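Local coordinates for protein glutamyl endopeptidase (Staphylococcus epidermidis, PDB 6PYM) that probably cleaves peptide bonds on the carbonyl side of glutamate, and also of aspartate, as a secreted chymotrypsin-fold serine endopeptidase, at residues N91-I96 and I183-V188. The protein carries 1 engineered substitution. Sequence-based numbering, arbitrary orientation.
Sequences NSDLAI and IHYGGV
D93 and Y185 meet across the cleft between the two beta domains of a chymotrypsin-like fold. D93 is the predicted aspartate of the charge relay system and sits at the centre of an inverse gamma turn just before strand 95-99. Its CG lies anti to the backbone N (chi1 -161°), which sets OD2 beside CB of Y185. There OD2 lies 3.4 Å from Y185 CB, and D93 CB lies 4.0 Å from Y185 CG. Carboxylate and ring planes are 59° apart. No hydrogen bond joins the two segments. D93 OD2 is instead hydrogen-bonded to H51 ND1, and Y185 OH bonds to E157 OE1. The far end of the Y185 side chain leads away from D93, and the side chain packs on S194 and V196 of strand 192-197. At Y185 and G186 the strand makes a classic beta bulge opposite S194. Deeper in, L94 CD1 touches I183 CG1 at 3.9 Å, with the side chains at about a right angle. L94 packs also on V202 of helix 200-209, I183 on L47. N49 links both segments, with ND2 bonded to H184 O and weakly to D93 O. The contact thus places the apolar CB of Y185 beside the H51-bonded OD2 of D93, consistent with a charge-relay aspartate.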
# COMPACT_ATOMS: atom_id res chain seq x y z
N ASN A 91 -14.73 -9.05 -4.91
CA ASN A 91 -15.11 -7.80 -5.57
C ASN A 91 -14.57 -6.58 -4.82
O ASN A 91 -15.32 -5.69 -4.41
CB ASN A 91 -16.62 -7.73 -5.72
CG ASN A 91 -17.15 -8.75 -6.69
OD1 ASN A 91 -17.05 -8.58 -7.91
ND2 ASN A 91 -17.70 -9.83 -6.16
N SER A 92 -13.25 -6.54 -4.67
CA SER A 92 -12.56 -5.44 -4.02
C SER A 92 -11.27 -5.13 -4.77
O SER A 92 -10.71 -5.98 -5.47
CB SER A 92 -12.24 -5.75 -2.55
OG SER A 92 -13.43 -5.92 -1.81
N ASP A 93 -10.79 -3.89 -4.59
CA ASP A 93 -9.68 -3.33 -5.37
C ASP A 93 -8.33 -3.73 -4.75
O ASP A 93 -7.55 -2.88 -4.30
CB ASP A 93 -9.83 -1.81 -5.42
CG ASP A 93 -9.05 -1.17 -6.54
OD1 ASP A 93 -8.36 -1.88 -7.29
OD2 ASP A 93 -9.14 0.08 -6.65
N LEU A 94 -8.04 -5.03 -4.76
CA LEU A 94 -6.85 -5.57 -4.11
C LEU A 94 -6.14 -6.53 -5.06
O LEU A 94 -6.78 -7.42 -5.64
CB LEU A 94 -7.22 -6.33 -2.84
CG LEU A 94 -6.07 -7.00 -2.09
CD1 LEU A 94 -5.06 -5.96 -1.57
CD2 LEU A 94 -6.61 -7.87 -0.97
N ALA A 95 -4.83 -6.40 -5.17
CA ALA A 95 -4.02 -7.35 -5.91
C ALA A 95 -2.69 -7.54 -5.21
O ALA A 95 -2.15 -6.62 -4.58
CB ALA A 95 -3.76 -6.86 -7.34
N ILE A 96 -2.16 -8.76 -5.32
CA ILE A 96 -0.77 -9.03 -5.00
C ILE A 96 0.03 -8.81 -6.27
O ILE A 96 -0.37 -9.27 -7.35
CB ILE A 96 -0.59 -10.48 -4.52
CG1 ILE A 96 -1.40 -10.75 -3.25
CG2 ILE A 96 0.90 -10.79 -4.32
CD1 ILE A 96 -1.50 -12.23 -2.88
N ILE A 183 -5.93 -1.69 2.62
CA ILE A 183 -5.18 -1.15 1.49
C ILE A 183 -6.04 -0.06 0.86
O ILE A 183 -7.11 -0.35 0.31
CB ILE A 183 -4.82 -2.24 0.47
CG1 ILE A 183 -3.96 -3.35 1.12
CG2 ILE A 183 -4.14 -1.64 -0.76
CD1 ILE A 183 -2.59 -2.88 1.61
N HIS A 184 -5.59 1.19 0.95
CA HIS A 184 -6.32 2.32 0.40
C HIS A 184 -6.56 2.12 -1.09
O HIS A 184 -5.68 1.65 -1.81
CB HIS A 184 -5.48 3.58 0.61
CG HIS A 184 -6.08 4.78 -0.02
ND1 HIS A 184 -7.16 5.45 0.52
CD2 HIS A 184 -5.78 5.41 -1.18
CE1 HIS A 184 -7.48 6.45 -0.28
NE2 HIS A 184 -6.66 6.45 -1.32
N TYR A 185 -7.75 2.52 -1.57
CA TYR A 185 -7.98 2.50 -3.02
C TYR A 185 -8.53 3.79 -3.62
O TYR A 185 -8.40 3.97 -4.83
CB TYR A 185 -8.84 1.31 -3.47
CG TYR A 185 -10.29 1.34 -3.05
CD1 TYR A 185 -11.26 1.96 -3.84
CD2 TYR A 185 -10.70 0.71 -1.89
CE1 TYR A 185 -12.59 1.96 -3.46
CE2 TYR A 185 -12.03 0.71 -1.50
CZ TYR A 185 -12.97 1.33 -2.30
OH TYR A 185 -14.30 1.33 -1.93
N GLY A 186 -9.11 4.69 -2.83
CA GLY A 186 -9.67 5.91 -3.39
C GLY A 186 -10.67 6.51 -2.42
O GLY A 186 -10.65 6.20 -1.24
N GLY A 187 -11.53 7.38 -2.94
CA GLY A 187 -12.54 7.97 -2.07
C GLY A 187 -13.64 8.66 -2.85
O GLY A 187 -13.68 8.64 -4.08
N VAL A 188 -14.55 9.26 -2.09
CA VAL A 188 -15.72 9.95 -2.63
C VAL A 188 -15.65 11.39 -2.16
O VAL A 188 -15.61 11.65 -0.94
CB VAL A 188 -17.03 9.27 -2.19
CG1 VAL A 188 -18.22 10.04 -2.73
CG2 VAL A 188 -17.07 7.83 -2.67